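PDB 6TQP: 16L protein from Yaba-like disease virus, which probably inhibits host-cell apoptosis as a Bcl-2-like protein, binding the pro-apoptotic Bcl-2-binding component 3 (PUMA), presumably through its BH3 motif. Local coordinates for residues I24-I30 with V110-K116; L62-C66 with S104-I109; I86-E91 with I129-I133. Numbering follows the deposited sequence.

Overall arrangement
From the N terminus, the end of helix 12-27 packs against 110-116, so interaction 1 closes a loop of 79 intervening residues. Interaction 2 lies wholly within that span, joining 62-66 on helix 38-68 to 104-109 on helix 96-113. Interaction 3 starts inside both loops, at 86-91, and finishes beyond them at 129-133, so it crosses the other two and ties helix 76-92 to helix 120-134. Interactions 1 and 2 share helix 96-113 and touch through Ile24 and Met112; interactions 2 and 3 meet where Ile106 packs on Ile129 and where Ile109 and Leu105 pack on Ile86. Interactions 1 and 3 do not touch, their centres about 19 Å apart on opposite sides of the chain's centre.

Interaction 1 (I24-I30 with V110-K116)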
ATOM      1  N   ILE A  24       1.803   7.938  -0.208  1.00 30.06           N
ATOM      2  CA  ILE A  24       0.504   8.054  -0.864  1.00 29.85           C
ATOM      3  C   ILE A  24       0.183   9.516  -1.164  1.00 36.74           C
ATOM      4  O   ILE A  24      -0.284   9.847  -2.260  1.00 42.41           O
ATOM      5  CB  ILE A  24      -0.582   7.387   0.003  1.00 31.13           C
ATOM      6  CG1 ILE A  24      -0.314   5.880   0.128  1.00 25.47           C
ATOM      7  CG2 ILE A  24      -1.977   7.635  -0.578  1.00 35.86           C
ATOM      8  CD1 ILE A  24      -0.284   5.107  -1.184  1.00 36.15           C
ATOM      9  N   ASN A  25       0.428  10.416  -0.204  1.00 41.31           N
ATOM     10  CA  ASN A  25       0.174  11.831  -0.462  1.00 44.20           C
ATOM     11  C   ASN A  25       1.057  12.346  -1.590  1.00 41.43           C
ATOM     12  O   ASN A  25       0.622  13.166  -2.406  1.00 48.94           O
ATOM     13  CB  ASN A  25       0.393  12.663   0.804  1.00 44.43           C
ATOM     14  CG  ASN A  25      -0.684  12.436   1.850  1.00 50.63           C
ATOM     15  OD1 ASN A  25      -1.784  11.965   1.543  1.00 59.88           O
ATOM     16  ND2 ASN A  25      -0.374  12.771   3.095  1.00 51.83           N
ATOM     17  N   GLU A  26       2.302  11.875  -1.652  1.00 42.33           N
ATOM     18  CA  GLU A  26       3.200  12.284  -2.725  1.00 46.65           C
ATOM     19  C   GLU A  26       2.672  11.831  -4.084  1.00 63.68           C
ATOM     20  O   GLU A  26       2.778  12.564  -5.077  1.00 49.58           O
ATOM     21  CB  GLU A  26       4.604  11.735  -2.455  1.00 47.54           C
ATOM     22  CG  GLU A  26       5.594  11.906  -3.603  1.00 53.74           C
ATOM     23  CD  GLU A  26       7.033  11.621  -3.183  1.00 58.66           C
ATOM     24  OE1 GLU A  26       7.525  12.279  -2.241  1.00 81.29           O
ATOM     25  OE2 GLU A  26       7.675  10.742  -3.794  1.00 72.40           O
ATOM     26  N   LYS A  27       2.088  10.634  -4.148  1.00 60.55           N
ATOM     27  CA  LYS A  27       1.509  10.140  -5.393  1.00 51.70           C
ATOM     28  C   LYS A  27       0.167  10.788  -5.705  1.00 57.49           C
ATOM     29  O   LYS A  27      -0.218  10.854  -6.877  1.00 56.89           O
ATOM     30  CB  LYS A  27       1.350   8.614  -5.328  1.00 56.27           C
ATOM     31  CG  LYS A  27       2.663   7.847  -5.485  1.00 50.58           C
ATOM     32  CD  LYS A  27       3.340   8.217  -6.794  1.00 51.94           C
ATOM     33  CE  LYS A  27       4.130   7.080  -7.416  1.00 83.61           C
ATOM     34  NZ  LYS A  27       3.594   6.766  -8.769  1.00 85.01           N
ATOM     35  N   ALA A  28      -0.547  11.260  -4.685  1.00 56.81           N
ATOM     36  CA  ALA A  28      -1.736  12.071  -4.883  1.00 49.61           C
ATOM     37  C   ALA A  28      -1.403  13.484  -5.335  1.00 49.05           C
ATOM     38  O   ALA A  28      -2.323  14.245  -5.648  1.00 55.97           O
ATOM     39  CB  ALA A  28      -2.543  12.171  -3.589  1.00 51.03           C
ATOM     40  N   LEU A  29      -0.121  13.856  -5.340  1.00 59.82           N
ATOM     41  CA  LEU A  29       0.290  15.234  -5.596  1.00 65.90           C
ATOM     42  C   LEU A  29      -0.348  16.171  -4.577  1.00 62.55           C
ATOM     43  O   LEU A  29      -0.756  17.290  -4.893  1.00 56.61           O
ATOM     44  CB  LEU A  29      -0.050  15.651  -7.028  1.00 55.32           C
ATOM     45  CG  LEU A  29       0.589  14.715  -8.060  1.00 58.60           C
ATOM     46  CD1 LEU A  29      -0.080  14.845  -9.420  1.00 80.86           C
ATOM     47  CD2 LEU A  29       2.095  14.982  -8.158  1.00 65.27           C
ATOM     48  N   ILE A  30      -0.435  15.693  -3.344  1.00 47.99           N
ATOM     49  CA  ILE A  30      -0.935  16.462  -2.212  1.00 56.98           C
ATOM     50  C   ILE A  30       0.250  17.091  -1.497  1.00 50.20           C
ATOM     51  O   ILE A  30       1.283  16.438  -1.296  1.00 51.06           O
ATOM     52  CB  ILE A  30      -1.743  15.557  -1.259  1.00 54.25           C
ATOM     53  CG1 ILE A  30      -3.127  15.266  -1.842  1.00 63.61           C
ATOM     54  CG2 ILE A  30      -1.861  16.181   0.133  1.00 74.57           C
ATOM     55  CD1 ILE A  30      -3.878  14.186  -1.111  1.00 66.82           C
ATOM     56  N   VAL A 110      -5.967   6.289  -5.398  1.00 31.35           N
ATOM     57  CA  VAL A 110      -5.917   7.733  -5.211  1.00 38.81           C
ATOM     58  C   VAL A 110      -5.794   8.440  -6.554  1.00 44.28           C
ATOM     59  O   VAL A 110      -6.445   9.466  -6.802  1.00 41.18           O
ATOM     60  CB  VAL A 110      -4.755   8.071  -4.260  1.00 51.15           C
ATOM     61  CG1 VAL A 110      -4.251   9.468  -4.454  1.00 86.99           C
ATOM     62  CG2 VAL A 110      -5.189   7.850  -2.804  1.00 42.05           C
ATOM     63  N   GLU A 111      -4.950   7.908  -7.443  1.00 40.27           N
ATOM     64  CA  GLU A 111      -4.788   8.523  -8.756  1.00 43.31           C
ATOM     65  C   GLU A 111      -6.063   8.416  -9.584  1.00 51.55           C
ATOM     66  O   GLU A 111      -6.343   9.299 -10.401  1.00 55.23           O
ATOM     67  CB  GLU A 111      -3.612   7.879  -9.494  1.00 49.12           C
ATOM     68  CG  GLU A 111      -2.246   8.241  -8.903  1.00 81.95           C
ATOM     69  CD  GLU A 111      -1.088   7.605  -9.655  1.00 96.00           C
ATOM     70  OE1 GLU A 111      -1.336   6.727 -10.508  1.00 87.83           O
ATOM     71  OE2 GLU A 111       0.071   7.988  -9.390  1.00 80.91           O
ATOM     72  N   MET A 112      -6.849   7.357  -9.385  1.00 50.85           N
ATOM     73  CA  MET A 112      -8.083   7.194 -10.149  1.00 49.89           C
ATOM     74  C   MET A 112      -9.204   8.075  -9.607  1.00 56.07           C
ATOM     75  O   MET A 112      -9.802   8.854 -10.356  1.00 55.12           O
ATOM     76  CB  MET A 112      -8.515   5.730 -10.143  1.00 48.80           C
ATOM     77  CG  MET A 112      -7.706   4.874 -11.076  1.00 53.74           C
ATOM     78  SD  MET A 112      -8.270   3.174 -11.095  1.00 52.86           S
ATOM     79  CE  MET A 112      -7.329   2.531 -12.480  1.00 75.09           C
ATOM     80  N   ASN A 113      -9.512   7.961  -8.315  1.00 57.81           N
ATOM     81  CA  ASN A 113     -10.661   8.659  -7.752  1.00 50.27           C
ATOM     82  C   ASN A 113     -10.383  10.139  -7.450  1.00 49.81           C
ATOM     83  O   ASN A 113     -11.228  10.796  -6.834  1.00 55.40           O
ATOM     84  CB  ASN A 113     -11.161   7.922  -6.493  1.00 49.82           C
ATOM     85  CG  ASN A 113     -10.250   8.092  -5.288  1.00 57.44           C
ATOM     86  OD1 ASN A 113      -9.329   8.906  -5.289  1.00 58.05           O
ATOM     87  ND2 ASN A 113     -10.527   7.325  -4.233  1.00 53.11           N
ATOM     88  N   GLY A 114      -9.240  10.680  -7.872  1.00 52.09           N
ATOM     89  CA  GLY A 114      -8.980  12.104  -7.728  1.00 55.29           C
ATOM     90  C   GLY A 114      -8.831  12.593  -6.305  1.00 55.33           C
ATOM     91  O   GLY A 114      -9.101  13.761  -6.027  1.00 50.16           O
ATOM     92  N   TYR A 115      -8.398  11.737  -5.391  1.00 46.23           N
ATOM     93  CA  TYR A 115      -8.256  12.158  -4.006  1.00 47.94           C
ATOM     94  C   TYR A 115      -7.238  13.285  -3.901  1.00 49.45           C
ATOM     95  O   TYR A 115      -6.134  13.190  -4.441  1.00 43.50           O
ATOM     96  CB  TYR A 115      -7.828  10.976  -3.144  1.00 45.38           C
ATOM     97  CG  TYR A 115      -7.524  11.330  -1.709  1.00 41.01           C
ATOM     98  CD1 TYR A 115      -8.538  11.680  -0.830  1.00 39.22           C
ATOM     99  CD2 TYR A 115      -6.224  11.276  -1.221  1.00 45.56           C
ATOM    100  CE1 TYR A 115      -8.263  11.995   0.496  1.00 49.77           C
ATOM    101  CE2 TYR A 115      -5.941  11.585   0.101  1.00 44.13           C
ATOM    102  CZ  TYR A 115      -6.962  11.941   0.952  1.00 46.62           C
ATOM    103  OH  TYR A 115      -6.676  12.245   2.262  1.00 44.41           O
ATOM    104  N   LYS A 116      -7.610  14.354  -3.195  1.00 46.69           N
ATOM    105  CA  LYS A 116      -6.715  15.486  -3.003  1.00 45.98           C
ATOM    106  C   LYS A 116      -6.633  15.939  -1.549  1.00 55.35           C
ATOM    107  O   LYS A 116      -6.121  17.033  -1.286  1.00 55.69           O
ATOM    108  CB  LYS A 116      -7.147  16.660  -3.892  1.00 48.86           C
ATOM    109  CG  LYS A 116      -7.002  16.392  -5.381  1.00 58.62           C
ATOM    110  CD  LYS A 116      -5.542  16.394  -5.823  1.00 70.17           C
ATOM    111  CE  LYS A 116      -5.323  15.457  -6.997  1.00 78.16           C
ATOM    112  NZ  LYS A 116      -4.070  15.763  -7.738  1.00 99.55           N
TER
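Val110 fills the apolar centre of this contact between two helix C-termini. Its CG1 lies 3.3 Å from Ala28 CB and its CG2 3.9 Å from Ile24 CG2, so successive turns of helix 12-27 share one valine. The small alanine permits a close approach: the CA atoms of Ala28 and Val110 are 6.0 Å apart. Further along, the ring of Tyr115 continues the apolar patch, with CE2 3.5 Å from Ile30 CD1 and CD2 4.5 Å from Ala28 CB. Met122 of helix 120-134 touches both Val110 and Tyr115, which extends the patch into the core.

Both segments turn sharply here. Leu29, with phi of 58°, ends its helix in a Schellman motif: Ile30 N bonds to Asn25 O (2.9 Å) and Leu29 N more weakly to Glu26 O (3.2 Å). Gly114 also has positive phi, a conformation that favours glycine. After these turns Ile30 and Lys116 run close together, CA to CA 5.9 Å, and Ile30 CD1 sits 3.3 Å from Lys116 C.

At the polar edge, Lys116 NZ donates to Ala28 O at 3.1 Å; its CA-to-CB bond points away, and the long side chain curls back to reach the carbonyl. Lys27 NZ and Glu111 OE2 form only a long salt bridge at 3.8 Å. The chemistry thus combines tight van der Waals packing with a positive charge placed at the C-terminal end of a helix, where backbone carbonyls run short of helical amide partners, an electrostatically favourable arrangement for joining helix 12-27 to helix 96-113.

Interaction 2 (L62-C66 with S104-I109); sequences LSYIC and SLISMI
Build two regular alpha-helical segments, 62-66 and 104-109, whose axes approach to 9.8 Å and cross at -63°. Set the register by CA distances of 5.9 Å for Leu62 to Leu105 and 6.6 Å for Cys66 to Ile109. Within the helices, Cys66 N bonds to Leu62 O (2.9 Å) and Ile109 N to Leu105 O (2.9 Å).

Leu62 (m, t) points at the partner helix: place CD2 3.9 Å from Leu105 CB, CD1 4.1 Å from Ser104 CB, and CB 3.6 Å from Met108 CE. Ser63 points away overall, yet Met108 SD lies 3.3 Å from Ser63 N and 3.5 Å from Ser63 OG; that hydroxyl is hydrogen-bonded to Lys59 O, one turn earlier. Met108 attains this position with t, t, m chi angles, an extended arm whose sulphur rests against the backbone. Next, Ile65 (m, t) brings CG2 to 3.7 Å from Leu105 CD1, for which Leu105 takes t, p. Cys66 (chi1 m) closes the row, its SG within 3.8 Å of Leu105 CD1, 3.7 Å of Met108 SD and 3.8 Å of Ile109 CG1.

The interface is sealed by apolar and sulphur packing, characteristic of the helical core of the Bcl-2 fold. Leu62, Tyr64 and Ile65 also contact the bound peptide, so helix 38-68 stands between ligand and core. Behind the contact, helix 96-113 is covered through Ile106 and Ser107 by helix 12-27, while Ile106 and Ile109 pack on helix 120-134; the hydroxyl of Ser104 reaches back to Cys51 O of helix 38-68.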
ATOM      1  N   LEU A  62      -3.674  -4.245 -11.045  1.00 28.87           N
ATOM      2  CA  LEU A  62      -4.173  -3.282 -10.077  1.00 25.43           C
ATOM      3  C   LEU A  62      -5.435  -2.593 -10.578  1.00 29.16           C
ATOM      4  O   LEU A  62      -6.367  -2.363  -9.800  1.00 34.42           O
ATOM      5  CB  LEU A  62      -3.094  -2.238  -9.778  1.00 34.58           C
ATOM      6  CG  LEU A  62      -1.831  -2.759  -9.091  1.00 29.46           C
ATOM      7  CD1 LEU A  62      -0.739  -1.693  -9.080  1.00 34.11           C
ATOM      8  CD2 LEU A  62      -2.102  -3.203  -7.671  1.00 28.36           C
ATOM      9  N   SER A  63      -5.474  -2.233 -11.864  1.00 31.85           N
ATOM     10  CA  SER A  63      -6.675  -1.612 -12.418  1.00 32.93           C
ATOM     11  C   SER A  63      -7.866  -2.552 -12.325  1.00 34.75           C
ATOM     12  O   SER A  63      -8.999  -2.111 -12.099  1.00 33.37           O
ATOM     13  CB  SER A  63      -6.455  -1.205 -13.877  1.00 35.62           C
ATOM     14  OG  SER A  63      -5.418  -0.249 -14.002  1.00 48.88           O
ATOM     15  N   TYR A  64      -7.628  -3.850 -12.521  1.00 36.58           N
ATOM     16  CA  TYR A  64      -8.692  -4.837 -12.377  1.00 29.11           C
ATOM     17  C   TYR A  64      -9.230  -4.842 -10.953  1.00 35.22           C
ATOM     18  O   TYR A  64     -10.446  -4.815 -10.731  1.00 34.19           O
ATOM     19  CB  TYR A  64      -8.157  -6.209 -12.777  1.00 33.62           C
ATOM     20  CG  TYR A  64      -9.015  -7.393 -12.367  1.00 31.44           C
ATOM     21  CD1 TYR A  64     -10.185  -7.693 -13.044  1.00 34.61           C
ATOM     22  CD2 TYR A  64      -8.625  -8.226 -11.334  1.00 31.97           C
ATOM     23  CE1 TYR A  64     -10.959  -8.770 -12.680  1.00 36.38           C
ATOM     24  CE2 TYR A  64      -9.389  -9.306 -10.962  1.00 37.67           C
ATOM     25  CZ  TYR A  64     -10.552  -9.581 -11.642  1.00 36.99           C
ATOM     26  OH  TYR A  64     -11.317 -10.667 -11.275  1.00 42.48           O
ATOM     27  N   ILE A  65      -8.335  -4.848  -9.967  1.00 30.08           N
ATOM     28  CA  ILE A  65      -8.764  -4.792  -8.575  1.00 27.67           C
ATOM     29  C   ILE A  65      -9.610  -3.548  -8.341  1.00 32.18           C
ATOM     30  O   ILE A  65     -10.680  -3.603  -7.721  1.00 31.77           O
ATOM     31  CB  ILE A  65      -7.540  -4.825  -7.647  1.00 27.21           C
ATOM     32  CG1 ILE A  65      -6.838  -6.180  -7.783  1.00 32.47           C
ATOM     33  CG2 ILE A  65      -7.951  -4.549  -6.191  1.00 27.12           C
ATOM     34  CD1 ILE A  65      -5.483  -6.233  -7.105  1.00 29.58           C
ATOM     35  N   CYS A  66      -9.136  -2.403  -8.834  1.00 28.04           N
ATOM     36  CA  CYS A  66      -9.881  -1.165  -8.665  1.00 26.85           C
ATOM     37  C   CYS A  66     -11.260  -1.254  -9.305  1.00 34.56           C
ATOM     38  O   CYS A  66     -12.219  -0.645  -8.814  1.00 32.94           O
ATOM     39  CB  CYS A  66      -9.088  -0.002  -9.261  1.00 34.21           C
ATOM     40  SG  CYS A  66      -7.571   0.395  -8.346  1.00 34.24           S
ATOM     41  N   SER A 104       1.034  -0.003  -3.595  1.00 24.37           N
ATOM     42  CA  SER A 104       0.852   0.372  -4.993  1.00 28.03           C
ATOM     43  C   SER A 104      -0.625   0.460  -5.350  1.00 28.88           C
ATOM     44  O   SER A 104      -1.037   1.331  -6.124  1.00 26.90           O
ATOM     45  CB  SER A 104       1.555  -0.626  -5.911  1.00 31.44           C
ATOM     46  OG  SER A 104       2.945  -0.659  -5.661  1.00 34.76           O
ATOM     47  N   LEU A 105      -1.437  -0.458  -4.824  1.00 27.68           N
ATOM     48  CA  LEU A 105      -2.869  -0.428  -5.095  1.00 28.20           C
ATOM     49  C   LEU A 105      -3.491   0.875  -4.599  1.00 29.30           C
ATOM     50  O   LEU A 105      -4.266   1.524  -5.314  1.00 30.25           O
ATOM     51  CB  LEU A 105      -3.540  -1.638  -4.432  1.00 28.99           C
ATOM     52  CG  LEU A 105      -5.064  -1.658  -4.529  1.00 30.21           C
ATOM     53  CD1 LEU A 105      -5.530  -1.793  -5.971  1.00 32.07           C
ATOM     54  CD2 LEU A 105      -5.596  -2.770  -3.660  1.00 26.79           C
ATOM     55  N   ILE A 106      -3.158   1.279  -3.371  1.00 25.08           N
ATOM     56  CA  ILE A 106      -3.680   2.537  -2.825  1.00 25.59           C
ATOM     57  C   ILE A 106      -3.259   3.703  -3.700  1.00 28.61           C
ATOM     58  O   ILE A 106      -4.054   4.614  -3.969  1.00 26.95           O
ATOM     59  CB  ILE A 106      -3.202   2.737  -1.373  1.00 29.31           C
ATOM     60  CG1 ILE A 106      -3.669   1.595  -0.475  1.00 37.31           C
ATOM     61  CG2 ILE A 106      -3.720   4.058  -0.775  1.00 30.65           C
ATOM     62  CD1 ILE A 106      -2.864   1.490   0.760  1.00 67.50           C
ATOM     63  N   SER A 107      -2.008   3.696  -4.168  1.00 34.40           N
ATOM     64  CA  SER A 107      -1.560   4.775  -5.054  1.00 32.56           C
ATOM     65  C   SER A 107      -2.462   4.887  -6.272  1.00 38.51           C
ATOM     66  O   SER A 107      -2.876   5.988  -6.660  1.00 35.49           O
ATOM     67  CB  SER A 107      -0.116   4.539  -5.495  1.00 37.40           C
ATOM     68  OG  SER A 107       0.752   4.615  -4.386  1.00 45.82           O
ATOM     69  N   MET A 108      -2.778   3.750  -6.894  1.00 34.45           N
ATOM     70  CA  MET A 108      -3.667   3.785  -8.047  1.00 36.15           C
ATOM     71  C   MET A 108      -5.063   4.256  -7.662  1.00 36.25           C
ATOM     72  O   MET A 108      -5.672   5.046  -8.389  1.00 39.10           O
ATOM     73  CB  MET A 108      -3.753   2.417  -8.704  1.00 35.23           C
ATOM     74  CG  MET A 108      -4.694   2.422  -9.901  1.00 40.81           C
ATOM     75  SD  MET A 108      -4.760   0.814 -10.688  1.00 37.95           S
ATOM     76  CE  MET A 108      -3.151   0.891 -11.474  1.00 32.54           C
ATOM     77  N   ILE A 109      -5.604   3.760  -6.544  1.00 33.61           N
ATOM     78  CA  ILE A 109      -6.938   4.192  -6.119  1.00 36.18           C
ATOM     79  C   ILE A 109      -6.983   5.706  -6.034  1.00 37.19           C
ATOM     80  O   ILE A 109      -7.901   6.355  -6.548  1.00 40.16           O
ATOM     81  CB  ILE A 109      -7.316   3.544  -4.776  1.00 35.21           C
ATOM     82  CG1 ILE A 109      -7.423   2.030  -4.940  1.00 32.30           C
ATOM     83  CG2 ILE A 109      -8.662   4.099  -4.261  1.00 36.42           C
ATOM     84  CD1 ILE A 109      -7.641   1.274  -3.643  1.00 36.11           C
TER

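Interaction 3 (I86-E91 with I129-I133)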
ATOM      1  N   ILE A  86      -9.690  -4.402   1.507  1.00 30.92           N
ATOM      2  CA  ILE A  86      -8.232  -4.412   1.460  1.00 27.53           C
ATOM      3  C   ILE A  86      -7.675  -4.969   2.768  1.00 28.63           C
ATOM      4  O   ILE A  86      -6.776  -5.826   2.777  1.00 29.79           O
ATOM      5  CB  ILE A  86      -7.698  -2.997   1.147  1.00 27.30           C
ATOM      6  CG1 ILE A  86      -8.116  -2.582  -0.268  1.00 32.58           C
ATOM      7  CG2 ILE A  86      -6.193  -2.957   1.264  1.00 35.15           C
ATOM      8  CD1 ILE A  86      -7.792  -1.114  -0.633  1.00 35.77           C
ATOM      9  N   ILE A  87      -8.217  -4.514   3.899  1.00 27.44           N
ATOM     10  CA  ILE A  87      -7.801  -5.056   5.191  1.00 27.98           C
ATOM     11  C   ILE A  87      -7.985  -6.570   5.219  1.00 35.51           C
ATOM     12  O   ILE A  87      -7.108  -7.308   5.683  1.00 34.60           O
ATOM     13  CB  ILE A  87      -8.578  -4.368   6.333  1.00 44.29           C
ATOM     14  CG1 ILE A  87      -8.248  -2.867   6.353  1.00 73.05           C
ATOM     15  CG2 ILE A  87      -8.319  -5.078   7.665  1.00 45.18           C
ATOM     16  CD1 ILE A  87      -8.117  -2.251   7.727  1.00153.13           C
ATOM     17  N   GLU A  88      -9.129  -7.057   4.744  1.00 33.23           N
ATOM     18  CA  GLU A  88      -9.377  -8.500   4.751  1.00 32.06           C
ATOM     19  C   GLU A  88      -8.333  -9.243   3.918  1.00 37.16           C
ATOM     20  O   GLU A  88      -7.800 -10.276   4.340  1.00 36.71           O
ATOM     21  CB  GLU A  88     -10.788  -8.778   4.241  1.00 42.46           C
ATOM     22  CG  GLU A  88     -11.144 -10.233   4.245  1.00 52.66           C
ATOM     23  CD  GLU A  88     -12.595 -10.470   3.910  1.00 92.16           C
ATOM     24  OE1 GLU A  88     -13.459  -9.681   4.352  1.00113.10           O
ATOM     25  OE2 GLU A  88     -12.863 -11.454   3.199  1.00 96.55           O
ATOM     26  N   SER A  89      -8.015  -8.723   2.733  1.00 29.86           N
ATOM     27  CA  SER A  89      -7.040  -9.392   1.880  1.00 34.98           C
ATOM     28  C   SER A  89      -5.671  -9.420   2.534  1.00 35.30           C
ATOM     29  O   SER A  89      -4.915 -10.387   2.367  1.00 34.10           O
ATOM     30  CB  SER A  89      -6.974  -8.700   0.526  1.00 39.85           C
ATOM     31  OG  SER A  89      -8.204  -8.848  -0.159  1.00 45.26           O
ATOM     32  N   LEU A  90      -5.352  -8.386   3.305  1.00 29.69           N
ATOM     33  CA  LEU A  90      -4.068  -8.324   3.991  1.00 30.62           C
ATOM     34  C   LEU A  90      -4.016  -9.296   5.157  1.00 36.55           C
ATOM     35  O   LEU A  90      -2.983  -9.931   5.397  1.00 39.52           O
ATOM     36  CB  LEU A  90      -3.816  -6.900   4.473  1.00 36.37           C
ATOM     37  CG  LEU A  90      -2.493  -6.623   5.185  1.00 53.79           C
ATOM     38  CD1 LEU A  90      -1.308  -7.204   4.414  1.00 51.03           C
ATOM     39  CD2 LEU A  90      -2.336  -5.120   5.368  1.00 73.03           C
ATOM     40  N   GLU A  91      -5.107  -9.408   5.914  1.00 29.77           N
ATOM     41  CA  GLU A  91      -5.160 -10.433   6.949  1.00 32.29           C
ATOM     42  C   GLU A  91      -5.083 -11.831   6.344  1.00 33.15           C
ATOM     43  O   GLU A  91      -4.504 -12.741   6.953  1.00 38.32           O
ATOM     44  CB  GLU A  91      -6.430 -10.273   7.786  1.00 52.40           C
ATOM     45  CG  GLU A  91      -6.411  -9.036   8.666  1.00105.72           C
ATOM     46  CD  GLU A  91      -7.729  -8.794   9.372  1.00112.77           C
ATOM     47  OE1 GLU A  91      -8.721  -9.485   9.049  1.00 80.48           O
ATOM     48  OE2 GLU A  91      -7.769  -7.905  10.250  1.00 91.86           O
ATOM     49  N   ILE A 129      -5.310   1.699   6.544  1.00 29.83           N
ATOM     50  CA  ILE A 129      -4.519   0.680   5.857  1.00 29.44           C
ATOM     51  C   ILE A 129      -3.032   0.859   6.152  1.00 35.12           C
ATOM     52  O   ILE A 129      -2.287  -0.126   6.260  1.00 31.46           O
ATOM     53  CB  ILE A 129      -4.811   0.702   4.349  1.00 35.29           C
ATOM     54  CG1 ILE A 129      -6.282   0.359   4.100  1.00 39.43           C
ATOM     55  CG2 ILE A 129      -3.911  -0.303   3.622  1.00 36.22           C
ATOM     56  CD1 ILE A 129      -6.690   0.453   2.651  1.00 55.97           C
ATOM     57  N   ALA A 130      -2.567   2.106   6.287  1.00 37.18           N
ATOM     58  CA  ALA A 130      -1.186   2.319   6.716  1.00 31.52           C
ATOM     59  C   ALA A 130      -0.948   1.695   8.083  1.00 29.28           C
ATOM     60  O   ALA A 130       0.108   1.103   8.331  1.00 37.11           O
ATOM     61  CB  ALA A 130      -0.862   3.818   6.748  1.00 34.38           C
ATOM     62  N   LEU A 131      -1.927   1.816   8.985  1.00 30.77           N
ATOM     63  CA  LEU A 131      -1.790   1.235  10.316  1.00 32.79           C
ATOM     64  C   LEU A 131      -1.639  -0.275  10.229  1.00 38.55           C
ATOM     65  O   LEU A 131      -0.744  -0.863  10.847  1.00 37.06           O
ATOM     66  CB  LEU A 131      -3.000   1.588  11.178  1.00 38.13           C
ATOM     67  CG  LEU A 131      -3.004   2.951  11.852  1.00 37.51           C
ATOM     68  CD1 LEU A 131      -4.347   3.189  12.507  1.00 53.95           C
ATOM     69  CD2 LEU A 131      -1.885   3.048  12.874  1.00 60.02           C
ATOM     70  N   LYS A 132      -2.508  -0.920   9.457  1.00 33.44           N
ATOM     71  CA  LYS A 132      -2.454  -2.371   9.343  1.00 27.34           C
ATOM     72  C   LYS A 132      -1.186  -2.832   8.643  1.00 31.55           C
ATOM     73  O   LYS A 132      -0.612  -3.863   9.007  1.00 30.68           O
ATOM     74  CB  LYS A 132      -3.674  -2.889   8.594  1.00 35.62           C
ATOM     75  CG  LYS A 132      -4.963  -2.852   9.380  1.00 88.15           C
ATOM     76  CD  LYS A 132      -4.937  -3.715  10.634  1.00106.95           C
ATOM     77  CE  LYS A 132      -4.830  -5.187  10.282  1.00 80.99           C
ATOM     78  NZ  LYS A 132      -4.939  -6.042  11.495  1.00 72.28           N
ATOM     79  N   ILE A 133      -0.730  -2.094   7.632  1.00 30.61           N
ATOM     80  CA  ILE A 133       0.515  -2.480   6.979  1.00 26.37           C
ATOM     81  C   ILE A 133       1.678  -2.362   7.952  1.00 31.32           C
ATOM     82  O   ILE A 133       2.629  -3.160   7.901  1.00 33.90           O
ATOM     83  CB  ILE A 133       0.742  -1.634   5.711  1.00 30.14           C
ATOM     84  CG1 ILE A 133      -0.304  -2.002   4.657  1.00 36.65           C
ATOM     85  CG2 ILE A 133       2.144  -1.836   5.182  1.00 30.87           C
ATOM     86  CD1 ILE A 133      -0.273  -1.098   3.420  1.00 33.39           C
TER
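Within the all-helical Bcl-2-like bundle, helices 76-92 and 120-134 run side by side here: the two short segments are almost parallel, 7° between their directions, with axes 10.5 Å apart. The spacing is filled by isoleucine and leucine side chains together with the aliphatic part of Lys132.

Apolar packing does most of the work. Ile86 CG2 meets Ile129 CD1 at 3.7 Å, Leu90 CD2 meets Ile133 CG1 at 3.8 Å, and Ile87 CG1 lies a looser 4.4 Å from Ile129 CG1. Ile86 and Ile129 both also pack on helix 96-113, against Ile102 and Ile106 respectively, so the row is continuous with the core.

Aliphatic contacts of a lysine come second. The stem of Lys132 lies along the other helix, its CG 3.6 Å from Ile87 CD1 and its CB 4.1 Å from Leu90 CD2, covering the partly exposed isoleucine.

Glu88 and Ser89, beyond reach of 129-133, instead contact the bound peptide; helix 76-92 therefore spans from the core to the ligand.

Charge completes the rim. Lys132 NZ forms a salt bridge with Glu135 OE1 on its own side, and across the interface it makes a second, long one to Glu91 OE2 at 3.6 Å.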